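Local atomic coordinates of tailspike protein (Siphovirus 9NA, PDB entry 3RIQ), a protein that recognises the lipopolysaccharide of Salmonella as the receptor-binding tailspike of its phage and, as an endorhamnosidase, probably cleaves it. Residues Met85-Pro91 against Gln142-Leu148; Asp119-Asn125 against Lys213-Gly217. All blocks are in the same frame, centred on the assembly; numbering follows the deposited sequence.

How the contacts relate
From the N terminus the chain runs along strand 79-87, and segment 85-91 leads out of the parallel beta-helix into an insertion. Contact 1 closes this excursion where 142-148 returns to strand 146-151, with 50 residues between its segments. Segment 119-125 lies within the insertion and packs against 213-217, with 87 residues between them, on strand 211-214 and the loop that follows, further along the helix. The two contacts therefore cross rather than nest: contact 1 joins the two ends of the insertion where it leaves and re-enters the beta-helix, and contact 2 lays its interior against a later coil. Their centres are about 12 Å apart, and they touch where Gln142 NE2 lies 3.8 Å from Lys123 CB.

Contact 1: residues Met85-Pro91 against Gln142-Leu148; sequences MHTKTTP and QVAGATL
Met85 and Ala146 form the apolar centre. Both CA-to-CB bonds point toward the opposite segment, and Met85 CB lies 4.1 Å from Ala146 CB. The m, m, m rotamer of Met85 folds its thioether over the incoming strand, with Met85 SD 3.8 Å from Leu148 CB; Tyr168 touches both side chains. The axes of strands 85-87 and 146-148 approach to 6.0 Å at 153° between their N-to-C directions. Despite this nearly antiparallel course they are not backbone-paired: the backbones of Met85 and His86, for instance, hydrogen-bond to those of Glu162 and Phe63. Ala146 CB instead packs 3.4 Å from His86 O.

Further out, the CA atoms of Thr87 and Gly145 are 4.5 Å apart, and those of Thr89 and Ala144 5.2 Å. Gly145, at phi/psi 94/135, adopts a conformation that calls for glycine and donates from N to Thr87 OG1 (2.9 Å, 165°). Thr87 OG1 (chi1 t) in turn donates to Thr89 O at 2.6 Å, while Thr89 OG1 hydrogen-bonds to Asp66. Pro91 CB rests 4.0 Å from Ala144 CB, both residues touching Trp187. At the polar edge, one water donates to Thr90 O (2.8 Å) and Gln142 OE1 (3.0 Å), the latter also accepting from Tyr92 N. Here a long insertion leaves and rejoins a right-handed parallel beta-helix, probably corresponding to the base of the P22 tailspike's dorsal fin.

Contact 2: residues Asp119-Asn125 against Lys213-Gly217; sequences DKGYKPN and KYGSG
This is loop-to-loop packing, built from van der Waals contacts and a bridging water, in which the irregular segment 119-125 of an insertion lies against strand 211-214 and the loop that follows. The segments progress in the same sense: Lys120 and Gly121 meet Tyr214, Tyr122 meets Gly215 and Asn125 meets Ser216. The register is set by Tyr122 and Gly215, whose CA atoms are 4.9 Å apart.

Tyr214 (58/-145) and Gly215 (79/149) have positive phi in succession; across from them Gly121 (74/170) does too, a conformation that favours glycine at both Gly positions. Tyr214, chi1 m, places one ring face under the backbone of Lys120 and Gly121; Gly121 N is 3.3 Å from Tyr214 CD1, and Lys120 CB is 3.6 Å from Tyr214 CE2. Tyr122, chi1 p, brings CB to 3.4 Å from Gly215 O and CD1 to 3.9 Å from Ser216 CB. Asn125 ND2 donates to Lys123 O (3.3 Å, 170°) and also lies 3.5 Å from Ser216 CB. One water links the backbones, donating to Gly121 O at 2.8 Å and accepting from Gly215 N at 2.9 Å.

Around this interface, Lys123 makes a salt bridge to Glu188 on strand 184-194, while Tyr122 OH is held by Asp128 and Arg96. Tyr214 OH hydrogen-bonds to Arg242, and the Tyr214 ring makes a T-shaped (edge-to-face) stack with Tyr241 on the adjacent parallel strand 238-241.

Contact 1: residues Met85-Pro91 against Gln142-Leu148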
ATOM      1  N   MET A  85      -1.173 -19.301 -28.137  1.00 11.33           N
ATOM      2  CA  MET A  85      -2.036 -20.463 -28.304  1.00 11.98           C
ATOM      3  C   MET A  85      -3.411 -20.019 -28.789  1.00 12.14           C
ATOM      4  O   MET A  85      -4.112 -19.320 -28.080  1.00 13.22           O
ATOM      5  CB  MET A  85      -2.173 -21.233 -26.989  1.00 11.89           C
ATOM      6  CG  MET A  85      -0.879 -21.727 -26.405  1.00 12.11           C
ATOM      7  SD  MET A  85       0.206 -22.637 -27.518  1.00 13.52           S
ATOM      8  CE  MET A  85      -0.886 -24.044 -27.968  1.00 14.35           C
ATOM      9  N   HIS A  86      -3.789 -20.431 -29.996  1.00 12.92           N
ATOM     10  CA  HIS A  86      -5.046 -20.017 -30.613  1.00 12.85           C
ATOM     11  C   HIS A  86      -5.944 -21.225 -30.948  1.00 12.96           C
ATOM     12  O   HIS A  86      -5.518 -22.152 -31.611  1.00 13.03           O
ATOM     13  CB  HIS A  86      -4.711 -19.242 -31.895  1.00 13.92           C
ATOM     14  CG  HIS A  86      -5.833 -18.389 -32.438  1.00 13.23           C
ATOM     15  ND1 HIS A  86      -7.049 -18.916 -32.836  1.00 14.37           N
ATOM     16  CD2 HIS A  86      -5.888 -17.059 -32.719  1.00 14.42           C
ATOM     17  CE1 HIS A  86      -7.822 -17.938 -33.287  1.00 15.72           C
ATOM     18  NE2 HIS A  86      -7.135 -16.805 -33.243  1.00 14.72           N
ATOM     19  N   THR A  87      -7.182 -21.205 -30.502  1.00 12.83           N
ATOM     20  CA  THR A  87      -8.130 -22.247 -30.870  1.00 13.85           C
ATOM     21  C   THR A  87      -8.269 -22.422 -32.403  1.00 13.86           C
ATOM     22  O   THR A  87      -8.114 -21.445 -33.180  1.00 14.82           O
ATOM     23  CB  THR A  87      -9.521 -21.943 -30.218  1.00 13.08           C
ATOM     24  OG1 THR A  87     -10.368 -23.086 -30.402  1.00 14.19           O
ATOM     25  CG2 THR A  87     -10.196 -20.673 -30.821  1.00 15.10           C
ATOM     26  N   LYS A  88      -8.573 -23.634 -32.848  1.00 14.74           N
ATOM     27  CA  LYS A  88      -8.900 -23.835 -34.257  1.00 15.16           C
ATOM     28  C   LYS A  88     -10.403 -23.562 -34.489  1.00 15.81           C
ATOM     29  O   LYS A  88     -10.780 -22.733 -35.320  1.00 17.07           O
ATOM     30  CB  LYS A  88      -8.474 -25.240 -34.713  1.00 15.71           C
ATOM     31  CG  LYS A  88      -8.914 -25.519 -36.174  1.00 16.52           C
ATOM     32  CD  LYS A  88      -8.324 -26.825 -36.744  1.00 20.91           C
ATOM     33  CE  LYS A  88      -8.758 -28.074 -35.937  1.00 23.23           C
ATOM     34  NZ  LYS A  88      -8.213 -29.411 -36.489  1.00 26.26           N
ATOM     35  N   THR A  89     -11.245 -24.217 -33.706  1.00 16.90           N
ATOM     36  CA  THR A  89     -12.701 -24.035 -33.759  1.00 17.67           C
ATOM     37  C   THR A  89     -13.111 -22.859 -32.872  1.00 16.86           C
ATOM     38  O   THR A  89     -12.595 -22.714 -31.779  1.00 15.97           O
ATOM     39  CB  THR A  89     -13.412 -25.320 -33.222  1.00 18.03           C
ATOM     40  OG1 THR A  89     -13.010 -26.457 -34.003  1.00 19.18           O
ATOM     41  CG2 THR A  89     -14.937 -25.199 -33.309  1.00 18.80           C
ATOM     42  N   THR A  90     -14.019 -22.008 -33.351  1.00 17.37           N
ATOM     43  CA  THR A  90     -14.526 -20.900 -32.559  1.00 17.15           C
ATOM     44  C   THR A  90     -15.537 -21.459 -31.548  1.00 17.72           C
ATOM     45  O   THR A  90     -16.505 -22.116 -31.947  1.00 18.06           O
ATOM     46  CB  THR A  90     -15.186 -19.830 -33.444  1.00 18.16           C
ATOM     47  OG1 THR A  90     -14.194 -19.298 -34.345  1.00 18.70           O
ATOM     48  CG2 THR A  90     -15.756 -18.710 -32.573  1.00 16.58           C
ATOM     49  N   PRO A  91     -15.295 -21.239 -30.239  1.00 17.11           N
ATOM     50  CA  PRO A  91     -16.176 -21.848 -29.259  1.00 17.30           C
ATOM     51  C   PRO A  91     -17.442 -21.038 -29.040  1.00 17.35           C
ATOM     52  O   PRO A  91     -17.432 -19.819 -29.255  1.00 18.31           O
ATOM     53  CB  PRO A  91     -15.355 -21.763 -27.971  1.00 16.22           C
ATOM     54  CG  PRO A  91     -14.549 -20.474 -28.134  1.00 16.96           C
ATOM     55  CD  PRO A  91     -14.147 -20.544 -29.607  1.00 17.11           C
ATOM     56  N   GLN A 142     -19.035 -29.323 -27.457  1.00 33.17           N
ATOM     57  CA  GLN A 142     -18.118 -28.634 -28.376  1.00 30.35           C
ATOM     58  C   GLN A 142     -16.657 -28.991 -28.115  1.00 29.00           C
ATOM     59  O   GLN A 142     -16.276 -29.194 -26.973  1.00 29.44           O
ATOM     60  CB  GLN A 142     -18.324 -27.122 -28.309  1.00 29.81           C
ATOM     61  CG  GLN A 142     -17.935 -26.476 -26.988  1.00 27.20           C
ATOM     62  CD  GLN A 142     -18.048 -24.978 -27.056  1.00 24.13           C
ATOM     63  OE1 GLN A 142     -17.936 -24.389 -28.147  1.00 21.69           O
ATOM     64  NE2 GLN A 142     -18.275 -24.336 -25.896  1.00 22.02           N
ATOM     65  N   VAL A 143     -15.869 -29.048 -29.197  1.00 26.26           N
ATOM     66  CA  VAL A 143     -14.424 -29.332 -29.181  1.00 23.51           C
ATOM     67  C   VAL A 143     -13.683 -28.099 -29.692  1.00 22.19           C
ATOM     68  O   VAL A 143     -13.789 -27.725 -30.867  1.00 22.77           O
ATOM     69  CB  VAL A 143     -14.113 -30.547 -30.100  1.00 23.45           C
ATOM     70  CG1 VAL A 143     -12.619 -30.837 -30.158  1.00 24.41           C
ATOM     71  CG2 VAL A 143     -14.852 -31.767 -29.601  1.00 24.05           C
ATOM     72  N   ALA A 144     -12.912 -27.476 -28.796  1.00 18.63           N
ATOM     73  CA  ALA A 144     -12.278 -26.198 -29.090  1.00 16.63           C
ATOM     74  C   ALA A 144     -11.231 -25.960 -28.011  1.00 15.55           C
ATOM     75  O   ALA A 144     -11.177 -26.696 -27.034  1.00 16.14           O
ATOM     76  CB  ALA A 144     -13.324 -25.045 -29.047  1.00 16.30           C
ATOM     77  N   GLY A 145     -10.442 -24.901 -28.184  1.00 14.64           N
ATOM     78  CA  GLY A 145      -9.473 -24.465 -27.155  1.00 13.81           C
ATOM     79  C   GLY A 145      -8.106 -25.056 -27.392  1.00 14.31           C
ATOM     80  O   GLY A 145      -8.001 -26.249 -27.660  1.00 14.96           O
ATOM     81  N   ALA A 146      -7.067 -24.224 -27.287  1.00 13.80           N
ATOM     82  CA  ALA A 146      -5.684 -24.627 -27.561  1.00 13.10           C
ATOM     83  C   ALA A 146      -4.879 -24.537 -26.266  1.00 13.92           C
ATOM     84  O   ALA A 146      -4.668 -23.428 -25.730  1.00 14.34           O
ATOM     85  CB  ALA A 146      -5.081 -23.685 -28.618  1.00 12.89           C
ATOM     86  N   THR A 147      -4.388 -25.685 -25.799  1.00 12.71           N
ATOM     87  CA  THR A 147      -3.561 -25.739 -24.585  1.00 12.98           C
ATOM     88  C   THR A 147      -2.165 -26.240 -24.899  1.00 12.91           C
ATOM     89  O   THR A 147      -1.996 -27.319 -25.517  1.00 13.26           O
ATOM     90  CB  THR A 147      -4.235 -26.680 -23.543  1.00 14.59           C
ATOM     91  OG1 THR A 147      -5.564 -26.201 -23.304  1.00 15.55           O
ATOM     92  CG2 THR A 147      -3.481 -26.702 -22.225  1.00 15.08           C
ATOM     93  N   LEU A 148      -1.167 -25.485 -24.444  1.00 11.71           N
ATOM     94  CA  LEU A 148       0.227 -25.954 -24.458  1.00 11.81           C
ATOM     95  C   LEU A 148       0.454 -26.660 -23.132  1.00 11.36           C
ATOM     96  O   LEU A 148       0.259 -26.058 -22.076  1.00 13.78           O
ATOM     97  CB  LEU A 148       1.189 -24.740 -24.562  1.00 11.71           C
ATOM     98  CG  LEU A 148       2.660 -25.166 -24.844  1.00 10.89           C
ATOM     99  CD1 LEU A 148       2.798 -25.805 -26.250  1.00 12.28           C
ATOM    100  CD2 LEU A 148       3.595 -23.973 -24.645  1.00 12.27           C
TER
HETATM  101  O   HOH W   1     -17.790 -24.504 -31.149  1.00 33.62           O

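Contact 2: residues Asp119-Asn125 against Lys213-Gly217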
ATOM      1  N   ASP A 119     -13.514 -13.453 -28.990  1.00 16.67           N
ATOM      2  CA  ASP A 119     -13.008 -12.259 -28.274  1.00 16.39           C
ATOM      3  C   ASP A 119     -13.361 -12.176 -26.789  1.00 17.17           C
ATOM      4  O   ASP A 119     -12.649 -11.511 -26.034  1.00 17.16           O
ATOM      5  CB  ASP A 119     -13.417 -10.952 -28.987  1.00 17.96           C
ATOM      6  CG  ASP A 119     -14.948 -10.754 -29.047  1.00 18.31           C
ATOM      7  OD1 ASP A 119     -15.683 -11.753 -29.184  1.00 20.36           O
ATOM      8  OD2 ASP A 119     -15.436  -9.596 -28.945  1.00 23.97           O
ATOM      9  N   LYS A 120     -14.481 -12.771 -26.375  1.00 15.23           N
ATOM     10  CA  LYS A 120     -14.960 -12.540 -25.000  1.00 15.00           C
ATOM     11  C   LYS A 120     -15.933 -13.654 -24.598  1.00 14.87           C
ATOM     12  O   LYS A 120     -16.387 -14.455 -25.451  1.00 15.62           O
ATOM     13  CB  LYS A 120     -15.642 -11.157 -24.866  1.00 15.40           C
ATOM     14  CG  LYS A 120     -16.948 -11.041 -25.597  1.00 15.18           C
ATOM     15  CD  LYS A 120     -17.350  -9.575 -25.725  1.00 18.46           C
ATOM     16  CE  LYS A 120     -18.801  -9.447 -26.141  1.00 20.79           C
ATOM     17  NZ  LYS A 120     -19.089  -8.047 -26.619  1.00 25.14           N
ATOM     18  N   GLY A 121     -16.303 -13.664 -23.325  1.00 14.78           N
ATOM     19  CA  GLY A 121     -17.056 -14.783 -22.753  1.00 14.77           C
ATOM     20  C   GLY A 121     -16.161 -15.993 -22.557  1.00 14.12           C
ATOM     21  O   GLY A 121     -15.019 -16.008 -22.997  1.00 15.12           O
ATOM     22  N   TYR A 122     -16.688 -16.990 -21.864  1.00 14.06           N
ATOM     23  CA  TYR A 122     -15.964 -18.262 -21.661  1.00 14.61           C
ATOM     24  C   TYR A 122     -16.879 -19.444 -21.953  1.00 15.97           C
ATOM     25  O   TYR A 122     -18.108 -19.302 -21.983  1.00 16.12           O
ATOM     26  CB  TYR A 122     -15.382 -18.332 -20.225  1.00 14.45           C
ATOM     27  CG  TYR A 122     -16.438 -18.327 -19.143  1.00 14.13           C
ATOM     28  CD1 TYR A 122     -17.065 -19.519 -18.755  1.00 15.76           C
ATOM     29  CD2 TYR A 122     -16.801 -17.128 -18.498  1.00 15.55           C
ATOM     30  CE1 TYR A 122     -18.059 -19.533 -17.746  1.00 16.76           C
ATOM     31  CE2 TYR A 122     -17.806 -17.121 -17.510  1.00 16.83           C
ATOM     32  CZ  TYR A 122     -18.428 -18.324 -17.141  1.00 16.55           C
ATOM     33  OH  TYR A 122     -19.395 -18.315 -16.162  1.00 19.15           O
ATOM     34  N   LYS A 123     -16.290 -20.616 -22.152  1.00 16.48           N
ATOM     35  CA  LYS A 123     -17.101 -21.802 -22.467  1.00 18.36           C
ATOM     36  C   LYS A 123     -17.985 -22.236 -21.281  1.00 19.74           C
ATOM     37  O   LYS A 123     -17.514 -22.399 -20.169  1.00 20.36           O
ATOM     38  CB  LYS A 123     -16.248 -22.983 -22.950  1.00 19.23           C
ATOM     39  CG  LYS A 123     -15.132 -23.400 -22.017  1.00 21.26           C
ATOM     40  CD  LYS A 123     -15.019 -24.927 -21.924  1.00 23.74           C
ATOM     41  CE  LYS A 123     -13.701 -25.282 -21.281  1.00 27.31           C
ATOM     42  NZ  LYS A 123     -13.505 -26.781 -21.173  1.00 28.02           N
ATOM     43  N   PRO A 124     -19.273 -22.440 -21.530  1.00 21.38           N
ATOM     44  CA  PRO A 124     -20.156 -22.897 -20.467  1.00 23.61           C
ATOM     45  C   PRO A 124     -19.721 -24.230 -19.906  1.00 25.04           C
ATOM     46  O   PRO A 124     -19.211 -25.090 -20.648  1.00 26.02           O
ATOM     47  CB  PRO A 124     -21.498 -23.081 -21.171  1.00 24.32           C
ATOM     48  CG  PRO A 124     -21.445 -22.263 -22.324  1.00 23.54           C
ATOM     49  CD  PRO A 124     -20.000 -22.179 -22.777  1.00 21.24           C
ATOM     50  N   ASN A 125     -19.910 -24.391 -18.603  1.00 26.79           N
ATOM     51  CA  ASN A 125     -19.442 -25.582 -17.887  1.00 28.87           C
ATOM     52  C   ASN A 125     -20.240 -25.827 -16.610  1.00 28.82           C
ATOM     53  O   ASN A 125     -21.181 -25.082 -16.324  1.00 28.53           O
ATOM     54  CB  ASN A 125     -17.966 -25.469 -17.544  1.00 29.18           C
ATOM     55  CG  ASN A 125     -17.695 -24.399 -16.520  1.00 30.96           C
ATOM     56  OD1 ASN A 125     -17.600 -24.670 -15.313  1.00 34.39           O
ATOM     57  ND2 ASN A 125     -17.610 -23.167 -16.980  1.00 28.27           N
ATOM     58  N   LYS A 213      -7.613 -12.733 -19.336  1.00 11.90           N
ATOM     59  CA  LYS A 213      -9.026 -12.405 -19.546  1.00 11.11           C
ATOM     60  C   LYS A 213      -9.858 -13.645 -19.818  1.00 11.99           C
ATOM     61  O   LYS A 213      -9.437 -14.536 -20.579  1.00 12.32           O
ATOM     62  CB  LYS A 213      -9.165 -11.479 -20.760  1.00 11.37           C
ATOM     63  CG  LYS A 213      -8.249 -10.274 -20.710  1.00 10.71           C
ATOM     64  CD  LYS A 213      -8.487  -9.335 -21.917  1.00 13.36           C
ATOM     65  CE  LYS A 213      -7.487  -8.181 -21.856  1.00 13.87           C
ATOM     66  NZ  LYS A 213      -7.676  -7.164 -22.960  1.00 15.31           N
ATOM     67  N   TYR A 214     -11.044 -13.705 -19.216  1.00 11.23           N
ATOM     68  CA  TYR A 214     -11.992 -14.811 -19.477  1.00 11.89           C
ATOM     69  C   TYR A 214     -11.388 -16.199 -19.169  1.00 12.55           C
ATOM     70  O   TYR A 214     -10.640 -16.333 -18.204  1.00 11.99           O
ATOM     71  CB  TYR A 214     -12.656 -14.707 -20.874  1.00 12.37           C
ATOM     72  CG  TYR A 214     -13.424 -13.408 -21.030  1.00 11.11           C
ATOM     73  CD1 TYR A 214     -14.690 -13.252 -20.441  1.00 11.67           C
ATOM     74  CD2 TYR A 214     -12.886 -12.321 -21.739  1.00 11.43           C
ATOM     75  CE1 TYR A 214     -15.408 -12.040 -20.545  1.00 12.59           C
ATOM     76  CE2 TYR A 214     -13.595 -11.084 -21.875  1.00 11.23           C
ATOM     77  CZ  TYR A 214     -14.853 -10.962 -21.262  1.00 11.66           C
ATOM     78  OH  TYR A 214     -15.555  -9.787 -21.382  1.00 12.38           O
ATOM     79  N   GLY A 215     -11.756 -17.218 -19.955  1.00 12.14           N
ATOM     80  CA  GLY A 215     -11.517 -18.614 -19.549  1.00 12.74           C
ATOM     81  C   GLY A 215     -12.524 -19.100 -18.548  1.00 13.92           C
ATOM     82  O   GLY A 215     -13.067 -18.312 -17.758  1.00 13.66           O
ATOM     83  N   SER A 216     -12.826 -20.392 -18.583  1.00 13.42           N
ATOM     84  CA  SER A 216     -13.834 -20.934 -17.646  1.00 13.55           C
ATOM     85  C   SER A 216     -13.282 -21.119 -16.235  1.00 14.36           C
ATOM     86  O   SER A 216     -14.066 -21.376 -15.313  1.00 15.64           O
ATOM     87  CB  SER A 216     -14.407 -22.281 -18.158  1.00 14.71           C
ATOM     88  OG  SER A 216     -13.340 -23.239 -18.231  1.00 15.47           O
ATOM     89  N   GLY A 217     -11.952 -21.038 -16.082  1.00 13.35           N
ATOM     90  CA  GLY A 217     -11.282 -21.338 -14.816  1.00 14.10           C
ATOM     91  C   GLY A 217     -10.800 -20.090 -14.078  1.00 13.36           C
ATOM     92  O   GLY A 217     -11.448 -19.028 -14.113  1.00 13.24           O
TER
HETATM   93  O   HOH W   2     -12.790 -17.623 -22.580  1.00 14.32           O